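Local structure of Mll7089 protein (Mesorhizobium loti, 2OZ8) at residues T202-E205 against A206-L210; R171-D174 against R175-R178; I282-L285 against A286-G290; K209-A212 against I213-G217. The protein is of unknown function but belongs with the mandelate racemases of the enolase superfamily and may bind magnesium and act as a hydro-lyase. All coordinates share one frame; numbering follows the deposited sequence.

Interaction 1 (T202-E205 against A206-L210)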
loop_
_atom_site.group_PDB
_atom_site.type_symbol
_atom_site.label_atom_id
_atom_site.label_comp_id
_atom_site.label_asym_id
_atom_site.label_seq_id
_atom_site.Cartn_x
_atom_site.Cartn_y
_atom_site.Cartn_z
ATOM N N THR A 202 11.959 -23.372 -0.252
ATOM C CA THR A 202 10.944 -22.374 -0.564
ATOM C C THR A 202 10.295 -21.866 0.770
ATOM O O THR A 202 10.422 -22.493 1.854
ATOM C CB THR A 202 9.876 -23.004 -1.511
ATOM O OG1 THR A 202 9.436 -24.249 -0.974
ATOM C CG2 THR A 202 10.433 -23.254 -2.941
ATOM N N SER A 203 9.594 -20.747 0.723
ATOM C CA SER A 203 9.156 -20.109 1.991
ATOM C C SER A 203 8.347 -20.965 2.951
ATOM O O SER A 203 8.720 -21.032 4.144
ATOM C CB SER A 203 8.463 -18.761 1.785
ATOM O OG SER A 203 7.291 -18.936 1.026
ATOM N N LYS A 204 7.289 -21.642 2.485
ATOM C CA LYS A 204 6.492 -22.430 3.444
ATOM C C LYS A 204 7.184 -23.686 3.889
ATOM O O LYS A 204 7.049 -24.099 5.044
ATOM C CB LYS A 204 5.021 -22.658 2.978
ATOM C CG LYS A 204 4.084 -23.335 3.981
ATOM C CD LYS A 204 4.040 -22.657 5.338
ATOM C CE LYS A 204 3.319 -21.273 5.286
ATOM N NZ LYS A 204 1.848 -21.322 5.062
ATOM N N GLU A 205 7.962 -24.288 2.995
ATOM C CA GLU A 205 8.896 -25.377 3.332
ATOM C C GLU A 205 9.920 -24.968 4.393
ATOM O O GLU A 205 10.082 -25.688 5.375
ATOM C CB GLU A 205 9.644 -25.834 2.091
ATOM C CG GLU A 205 10.594 -26.993 2.378
ATOM C CD GLU A 205 11.587 -27.237 1.239
ATOM O OE1 GLU A 205 11.659 -26.467 0.248
ATOM O OE2 GLU A 205 12.307 -28.236 1.333
ATOM N N ALA A 206 10.572 -23.807 4.246
ATOM C CA ALA A 206 11.461 -23.282 5.347
ATOM C C ALA A 206 10.729 -23.253 6.675
ATOM O O ALA A 206 11.199 -23.798 7.668
ATOM C CB ALA A 206 11.992 -21.923 5.040
ATOM N N LEU A 207 9.539 -22.657 6.670
ATOM C CA LEU A 207 8.767 -22.516 7.888
ATOM C C LEU A 207 8.321 -23.855 8.533
ATOM O O LEU A 207 8.381 -23.991 9.744
ATOM C CB LEU A 207 7.589 -21.571 7.641
ATOM C CG LEU A 207 6.657 -21.153 8.767
ATOM C CD1 LEU A 207 7.273 -21.043 10.160
ATOM C CD2 LEU A 207 6.093 -19.850 8.341
ATOM N N THR A 208 7.892 -24.830 7.744
ATOM C CA THR A 208 7.519 -26.127 8.330
ATOM C C THR A 208 8.727 -26.902 8.813
ATOM O O THR A 208 8.650 -27.604 9.793
ATOM C CB THR A 208 6.675 -26.999 7.365
ATOM O OG1 THR A 208 7.469 -27.377 6.245
ATOM C CG2 THR A 208 5.452 -26.207 6.849
ATOM N N LYS A 209 9.862 -26.744 8.146
ATOM C CA LYS A 209 11.132 -27.291 8.642
ATOM C C LYS A 209 11.618 -26.630 9.935
ATOM O O LYS A 209 12.020 -27.316 10.883
ATOM C CB LYS A 209 12.177 -27.281 7.515
ATOM C CG LYS A 209 11.794 -28.367 6.487
ATOM C CD LYS A 209 12.728 -28.526 5.374
ATOM C CE LYS A 209 12.126 -29.450 4.366
ATOM N NZ LYS A 209 13.129 -29.831 3.336
ATOM N N LEU A 210 11.524 -25.310 10.015
ATOM C CA LEU A 210 11.807 -24.632 11.274
ATOM C C LEU A 210 10.900 -25.104 12.413
ATOM O O LEU A 210 11.355 -25.284 13.566
ATOM C CB LEU A 210 11.759 -23.105 11.102
ATOM C CG LEU A 210 12.908 -22.612 10.194
ATOM C CD1 LEU A 210 12.711 -21.193 9.710
ATOM C CD2 LEU A 210 14.265 -22.813 10.890
#
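E205 and K209, one helical turn apart and partly exposed, illustrate how a helix can brace its own first turn. With CG anti to the backbone N (chi1 -178°), the extended E205 chain slants across the extended K209, and K209 NZ reaches E205 OE2 at 2.7 Å on the anti lone pair, making a salt bridge. The carboxylate is gripped from two directions, because the backbone N of T202 donates to E205 OE1 over 3.1 Å, from 32° out of the carboxylate plane. A lysine in place of E205 would probably leave K209 without its opposite charge and the T202 N-H without this acceptor.

The main chain beneath is tight: A206 N to T202 O is a bond of 2.7 Å. E205 O takes two donors, K209 N at 3.0 Å and T208 OG1 at 3.2 Å, the hydroxyl lying well off the axis of the carbonyl.

Other side chains are buried, in different directions. A206 and L207 pack against their own chain, while K204 is buried at the boundary with the second subunit. K204 CD meets T208 CG2 at 4.1 Å, and the bent lysine carries NZ to a salt bridge with D268 and hydrogen bonds to the carbonyls of V242 and R239, all of the second subunit.

T202 stands at the N-cap, though its side chain makes no capping bond. The arrangement is thus a helix N-terminus with an i to i+4 glutamate-lysine bridge, placed within a beta-alpha-beta unit of the barrel.

Interaction 2 (R171-D174 against R175-R178). With SO4 (sulfate ion), chain D.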
loop_
_atom_site.group_PDB
_atom_site.type_symbol
_atom_site.label_atom_id
_atom_site.label_comp_id
_atom_site.label_asym_id
_atom_site.label_seq_id
_atom_site.Cartn_x
_atom_site.Cartn_y
_atom_site.Cartn_z
ATOM N N ARG A 171 18.122 -32.683 0.348
ATOM C CA ARG A 171 16.895 -33.186 -0.266
ATOM C C ARG A 171 16.073 -34.058 0.704
ATOM O O ARG A 171 14.845 -34.004 0.713
ATOM C CB ARG A 171 17.208 -33.978 -1.534
ATOM C CG ARG A 171 17.029 -33.194 -2.846
ATOM C CD ARG A 171 17.545 -33.966 -4.102
ATOM N NE ARG A 171 16.588 -34.971 -4.639
ATOM C CZ ARG A 171 16.552 -36.276 -4.309
ATOM N NH1 ARG A 171 17.409 -36.800 -3.425
ATOM N NH2 ARG A 171 15.637 -37.069 -4.866
ATOM N N ASP A 172 16.767 -34.856 1.508
ATOM C CA ASP A 172 16.142 -35.666 2.528
ATOM C C ASP A 172 16.268 -34.899 3.845
ATOM O O ASP A 172 17.352 -34.751 4.401
ATOM C CB ASP A 172 16.767 -37.087 2.540
ATOM C CG ASP A 172 16.372 -37.926 3.771
ATOM O OD1 ASP A 172 15.168 -38.139 4.068
ATOM O OD2 ASP A 172 17.289 -38.423 4.440
ATOM N N PHE A 173 15.137 -34.374 4.317
ATOM C CA PHE A 173 15.103 -33.598 5.551
ATOM C C PHE A 173 15.667 -34.365 6.723
ATOM O O PHE A 173 16.242 -33.774 7.619
ATOM C CB PHE A 173 13.693 -33.078 5.847
ATOM C CG PHE A 173 13.629 -32.143 7.001
ATOM C CD1 PHE A 173 14.527 -31.081 7.102
ATOM C CD2 PHE A 173 12.674 -32.309 7.991
ATOM C CE1 PHE A 173 14.482 -30.216 8.167
ATOM C CE2 PHE A 173 12.620 -31.419 9.088
ATOM C CZ PHE A 173 13.511 -30.378 9.164
ATOM N N ASP A 174 15.559 -35.688 6.709
ATOM C CA ASP A 174 16.139 -36.499 7.782
ATOM C C ASP A 174 17.651 -36.339 7.940
ATOM O O ASP A 174 18.140 -36.388 9.041
ATOM C CB ASP A 174 15.704 -37.969 7.668
ATOM C CG ASP A 174 14.381 -38.232 8.358
ATOM O OD1 ASP A 174 14.266 -37.931 9.574
ATOM O OD2 ASP A 174 13.437 -38.721 7.701
ATOM N N ARG A 175 18.378 -36.106 6.851
ATOM C CA ARG A 175 19.820 -35.805 6.897
ATOM C C ARG A 175 20.163 -34.495 7.676
ATOM O O ARG A 175 21.092 -34.486 8.513
ATOM C CB ARG A 175 20.409 -35.856 5.482
ATOM C CG ARG A 175 21.960 -35.813 5.401
ATOM C CD ARG A 175 22.576 -36.629 4.178
ATOM N NE ARG A 175 22.362 -38.087 4.219
ATOM C CZ ARG A 175 21.778 -38.814 3.251
ATOM N NH1 ARG A 175 21.353 -38.235 2.124
ATOM N NH2 ARG A 175 21.621 -40.132 3.410
ATOM N N ASP A 176 19.393 -33.418 7.446
ATOM C CA ASP A 176 19.438 -32.200 8.275
ATOM C C ASP A 176 19.104 -32.488 9.729
ATOM O O ASP A 176 19.761 -31.962 10.648
ATOM C CB ASP A 176 18.437 -31.150 7.806
ATOM C CG ASP A 176 18.688 -30.675 6.388
ATOM O OD1 ASP A 176 19.713 -31.012 5.788
ATOM O OD2 ASP A 176 17.855 -29.925 5.867
ATOM N N LEU A 177 18.075 -33.292 9.979
ATOM C CA LEU A 177 17.802 -33.574 11.394
ATOM C C LEU A 177 18.897 -34.385 12.053
ATOM O O LEU A 177 19.227 -34.184 13.226
ATOM C CB LEU A 177 16.442 -34.215 11.605
ATOM C CG LEU A 177 15.233 -33.311 11.420
ATOM C CD1 LEU A 177 13.973 -34.187 11.365
ATOM C CD2 LEU A 177 15.165 -32.273 12.549
ATOM N N ARG A 178 19.487 -35.286 11.285
ATOM C CA ARG A 178 20.572 -36.071 11.785
ATOM C C ARG A 178 21.794 -35.236 12.099
ATOM O O ARG A 178 22.417 -35.444 13.151
ATOM C CB ARG A 178 20.941 -37.124 10.764
ATOM C CG ARG A 178 21.379 -38.470 11.352
ATOM C CD ARG A 178 20.753 -39.587 10.458
ATOM N NE ARG A 178 21.241 -39.483 9.075
ATOM C CZ ARG A 178 22.540 -39.435 8.743
ATOM N NH1 ARG A 178 23.489 -39.453 9.719
ATOM N NH2 ARG A 178 22.889 -39.358 7.440
HETATM S S SO4 D . 21.442 -33.547 -1.278
HETATM O O1 SO4 D . 22.184 -32.357 -1.750
HETATM O O2 SO4 D . 20.098 -33.032 -0.993
HETATM O O3 SO4 D . 21.316 -34.633 -2.268
HETATM O O4 SO4 D . 22.126 -34.134 -0.108
#
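F173 and L177 supply the apolar part of this helix start. L177 CG lies over one face of the F173 ring, offset toward the rim, in a CH-pi contact 4.2 Å from the ring centroid. L177 CD1 adds a touch on F173 CE2 at 3.8 Å. With CG anti to the backbone N (chi1 -173°), the F173 ring comes to lie with L177 over one face and D176 at its edge: D176 OD2 is within 3.7 Å of F173 CD1, with ring and carboxylate planes almost perpendicular.

The polar contacts are chiefly backbone bonds. L177 N donates to F173 O (3.0 Å), R178 N to D174 O (2.8 Å) and R175 N to D172 O. The D176 carboxylate is taken up by the backbone N-H groups of G169 and H170, and R178 forms a salt bridge with D146. A sulfate ion, probably from the crystallisation liquor, lies beside R171 N, though the fitted separation is too short to be trusted in detail.

R171, D172, D174, R175 and R178 lie at the surface, whereas D176 is buried. F173 and L177 face helix 203-215, F173 against K209, A212 and I213 and L177 against I213. Helix 173-184 links the parallel barrel strands 163-167 and 192-196.

Interaction 3 (I282-L285 against A286-G290); sequences IGWL and AAELG
W284 and E288 form an i to i+4 CH-pi pair in the last two turns of helix 276-289, one of the helices that wrap the barrel. E288 CG lies 3.9 Å from the centroid of the five-membered ring of W284, over its face and displaced toward the rim. Its closest ring atom is W284 NE1 at 3.5 Å. In W284, CG anti to the backbone N (chi1 164°) puts the indole beside the next turn; the E288 chain bends at chi2, and its carboxylate plane lies 31° from the ring plane. The glutamate therefore uses its aliphatic stem on the indole and sends E288 OE1 on to a weak hydrogen bond with Q256 of the third subunit. An alanine in place of W284 would probably open a gap beneath E288 CG and set the buried glutamate stem free to turn.

Under the pair, E288 N donates to W284 O at 3.0 Å. One residue on, L289 N reaches L285 O at 3.0 Å; their side chains touch lightly, L285 CG to L289 CD1 at 4.4 Å. The helix ends at L289; G290, the first residue beyond it, has a phi of 87°, which would press a side chain against the carbonyl O of L289.

Helix 276-289 connects strands 269-272 and 293-295. I282 packs on strand 269-272 and, with L289, on helix 255-263, while W284 and L285 meet R281 and R259 of the third subunit.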
loop_
_atom_site.group_PDB
_atom_site.type_symbol
_atom_site.label_atom_id
_atom_site.label_comp_id
_atom_site.label_asym_id
_atom_site.label_seq_id
_atom_site.Cartn_x
_atom_site.Cartn_y
_atom_site.Cartn_z
ATOM N N ILE A 282 26.516 0.489 5.174
ATOM C CA ILE A 282 25.314 -0.280 5.474
ATOM C C ILE A 282 25.143 -0.435 6.982
ATOM O O ILE A 282 24.018 -0.505 7.483
ATOM C CB ILE A 282 25.233 -1.668 4.736
ATOM C CG1 ILE A 282 23.769 -2.087 4.645
ATOM C CG2 ILE A 282 25.975 -2.758 5.470
ATOM C CD1 ILE A 282 22.927 -1.220 3.727
ATOM N N GLY A 283 26.261 -0.454 7.710
ATOM C CA GLY A 283 26.221 -0.436 9.173
ATOM C C GLY A 283 25.706 0.845 9.803
ATOM O O GLY A 283 25.140 0.790 10.874
ATOM N N TRP A 284 25.934 2.004 9.180
ATOM C CA TRP A 284 25.290 3.251 9.627
ATOM C C TRP A 284 23.734 3.139 9.425
ATOM O O TRP A 284 22.936 3.278 10.379
ATOM C CB TRP A 284 25.861 4.474 8.887
ATOM C CG TRP A 284 24.984 5.641 9.053
ATOM C CD1 TRP A 284 24.747 6.330 10.223
ATOM C CD2 TRP A 284 24.124 6.211 8.074
ATOM N NE1 TRP A 284 23.821 7.292 10.020
ATOM C CE2 TRP A 284 23.400 7.251 8.714
ATOM C CE3 TRP A 284 23.881 5.949 6.731
ATOM C CZ2 TRP A 284 22.456 8.058 8.038
ATOM C CZ3 TRP A 284 22.939 6.776 6.052
ATOM C CH2 TRP A 284 22.247 7.806 6.722
ATOM N N LEU A 285 23.330 2.894 8.179
ATOM C CA LEU A 285 21.935 2.711 7.828
ATOM C C LEU A 285 21.238 1.700 8.784
ATOM O O LEU A 285 20.328 2.069 9.491
ATOM C CB LEU A 285 21.784 2.343 6.341
ATOM C CG LEU A 285 20.362 2.407 5.797
ATOM C CD1 LEU A 285 19.740 3.800 6.065
ATOM C CD2 LEU A 285 20.320 2.064 4.283
ATOM N N ALA A 286 21.706 0.462 8.851
ATOM C CA ALA A 286 21.162 -0.529 9.791
ATOM C C ALA A 286 21.044 -0.061 11.255
ATOM O O ALA A 286 20.094 -0.397 11.930
ATOM C CB ALA A 286 21.971 -1.816 9.710
ATOM N N ALA A 287 22.025 0.691 11.755
ATOM C CA ALA A 287 21.996 1.201 13.151
ATOM C C ALA A 287 20.829 2.156 13.308
ATOM O O ALA A 287 20.216 2.178 14.366
ATOM C CB ALA A 287 23.306 1.907 13.535
ATOM N N GLU A 288 20.551 2.935 12.248
ATOM C CA GLU A 288 19.466 3.909 12.216
ATOM C C GLU A 288 18.083 3.221 12.158
ATOM O O GLU A 288 17.079 3.746 12.641
ATOM C CB GLU A 288 19.593 4.808 10.971
ATOM C CG GLU A 288 20.790 5.716 10.919
ATOM C CD GLU A 288 20.769 6.864 11.953
ATOM O OE1 GLU A 288 20.492 8.028 11.552
ATOM O OE2 GLU A 288 21.061 6.622 13.155
ATOM N N LEU A 289 18.062 2.057 11.513
ATOM C CA LEU A 289 16.893 1.310 11.268
ATOM C C LEU A 289 16.577 0.348 12.416
ATOM O O LEU A 289 15.422 -0.049 12.571
ATOM C CB LEU A 289 17.045 0.538 9.976
ATOM C CG LEU A 289 17.056 1.347 8.691
ATOM C CD1 LEU A 289 16.829 0.434 7.487
ATOM C CD2 LEU A 289 16.016 2.422 8.759
ATOM N N GLY A 290 17.572 0.035 13.239
ATOM C CA GLY A 290 17.406 -0.851 14.381
ATOM C C GLY A 290 17.583 -2.306 14.010
ATOM O O GLY A 290 17.088 -3.199 14.728
#

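Interaction 4 (K209-A212 against I213-G217)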
loop_
_atom_site.group_PDB
_atom_site.type_symbol
_atom_site.label_atom_id
_atom_site.label_comp_id
_atom_site.label_asym_id
_atom_site.label_seq_id
_atom_site.Cartn_x
_atom_site.Cartn_y
_atom_site.Cartn_z
ATOM N N LYS A 209 9.862 -26.744 8.146
ATOM C CA LYS A 209 11.132 -27.291 8.642
ATOM C C LYS A 209 11.618 -26.630 9.935
ATOM O O LYS A 209 12.020 -27.316 10.883
ATOM C CB LYS A 209 12.177 -27.281 7.515
ATOM C CG LYS A 209 11.794 -28.367 6.487
ATOM C CD LYS A 209 12.728 -28.526 5.374
ATOM C CE LYS A 209 12.126 -29.450 4.366
ATOM N NZ LYS A 209 13.129 -29.831 3.336
ATOM N N LEU A 210 11.524 -25.310 10.015
ATOM C CA LEU A 210 11.807 -24.632 11.274
ATOM C C LEU A 210 10.900 -25.104 12.413
ATOM O O LEU A 210 11.355 -25.284 13.566
ATOM C CB LEU A 210 11.759 -23.105 11.102
ATOM C CG LEU A 210 12.908 -22.612 10.194
ATOM C CD1 LEU A 210 12.711 -21.193 9.710
ATOM C CD2 LEU A 210 14.265 -22.813 10.890
ATOM N N VAL A 211 9.636 -25.355 12.110
ATOM C CA VAL A 211 8.727 -25.871 13.148
ATOM C C VAL A 211 9.167 -27.284 13.604
ATOM O O VAL A 211 9.268 -27.549 14.813
ATOM C CB VAL A 211 7.248 -25.880 12.642
ATOM C CG1 VAL A 211 6.348 -26.737 13.570
ATOM C CG2 VAL A 211 6.721 -24.445 12.454
ATOM N N ALA A 212 9.492 -28.151 12.635
ATOM C CA ALA A 212 9.865 -29.511 12.922
ATOM C C ALA A 212 11.113 -29.553 13.761
ATOM O O ALA A 212 11.168 -30.289 14.764
ATOM C CB ALA A 212 10.050 -30.281 11.670
ATOM N N ILE A 213 12.094 -28.737 13.394
ATOM C CA ILE A 213 13.336 -28.583 14.157
ATOM C C ILE A 213 13.085 -28.121 15.572
ATOM O O ILE A 213 13.736 -28.572 16.501
ATOM C CB ILE A 213 14.317 -27.604 13.439
ATOM C CG1 ILE A 213 14.885 -28.255 12.164
ATOM C CG2 ILE A 213 15.376 -27.061 14.413
ATOM C CD1 ILE A 213 15.299 -27.256 11.119
ATOM N N ARG A 214 12.138 -27.212 15.757
ATOM C CA ARG A 214 11.880 -26.734 17.089
ATOM C C ARG A 214 11.235 -27.865 17.914
ATOM O O ARG A 214 11.596 -28.098 19.083
ATOM C CB ARG A 214 10.999 -25.477 17.026
ATOM C CG ARG A 214 10.357 -25.118 18.314
ATOM C CD ARG A 214 9.854 -23.714 18.308
ATOM N NE ARG A 214 9.945 -23.099 19.657
ATOM C CZ ARG A 214 8.883 -22.869 20.403
ATOM N NH1 ARG A 214 7.722 -23.211 19.893
ATOM N NH2 ARG A 214 8.957 -22.315 21.611
ATOM N N GLU A 215 10.283 -28.559 17.276
ATOM C CA GLU A 215 9.543 -29.645 17.885
ATOM C C GLU A 215 10.434 -30.811 18.253
ATOM O O GLU A 215 10.105 -31.559 19.185
ATOM C CB GLU A 215 8.372 -30.097 17.002
ATOM C CG GLU A 215 7.092 -29.222 17.180
ATOM C CD GLU A 215 6.007 -29.482 16.133
ATOM O OE1 GLU A 215 6.286 -30.216 15.146
ATOM O OE2 GLU A 215 4.864 -28.977 16.287
ATOM N N ALA A 216 11.561 -30.946 17.554
ATOM C CA ALA A 216 12.562 -31.998 17.820
ATOM C C ALA A 216 13.512 -31.610 18.947
ATOM O O ALA A 216 14.420 -32.373 19.288
ATOM C CB ALA A 216 13.360 -32.315 16.564
ATOM N N GLY A 217 13.346 -30.411 19.502
ATOM C CA GLY A 217 14.144 -29.997 20.636
ATOM C C GLY A 217 15.365 -29.171 20.307
ATOM O O GLY A 217 16.191 -28.943 21.165
#
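V211 and E215 run alongside each other with their ends in the same direction, in the closing turns of helix 203-215, which finishes in a Schellman motif at G217. V211 CG1 is the touching branch. It stands 3.8 Å from E215 CD and about equally far from both carboxylate oxygens, so a methyl group lies against the end of the glutamate rather than along its stem. Placed anti to the backbone N (chi1 166°), that branch leans toward the next turn, where E215, extended beyond CG, rises beside it. Their backbones are joined as well, E215 N donating to V211 O in a bond of 2.8 Å.

The next contacts lie on the inner side of the helix. I213 N bonds to K209 O at 2.9 Å, and the isoleucine chain curls over the same oxygen, with I213 CD1 3.3 Å away. Apolar carbon thus borders a carbonyl whose hydrogen bond is already made. From here I213 continues onto L180 of helix 173-184 and, together with L210, onto I195 of strand 192-196, which sets this face of the helix against the barrel.

R214 and E215 pair with other chains. E215 OE2 meets R214 of the second subunit in a salt bridge, and R214 NH2 meets E215 of the fourth subunit in the reciprocal one, so the same two residue types serve two subunit boundaries. V211 and R214 also touch W244 of their own chain.

The helix then ends. A216 N still reaches A212 O, but G217, with phi at 96°, turns the chain away, and its N donates to R214 O over 2.9 Å.

Interactions 1 and 4 are the two ends of helix 203-215 and share K209 and L210; interaction 2 opens the preceding barrel helix and packs on the shared K209 and on A212 and I213 of interaction 4. The F173 ring is the meeting point, its CD1 lying 3.6 Å from K209 CD and its CE2 3.8 Å from A212 CB. Interaction 3 stands apart, its centre about 28 Å from that of interaction 1, and is the buried member of the set. Interaction 2 is a surface contact, the other two partly buried. Chemistry follows place: CH-pi packing in 2 and 3, an intrahelical salt bridge in 1, reciprocal intersubunit salt bridges in 4, with K204 of 1 also reaching a second subunit.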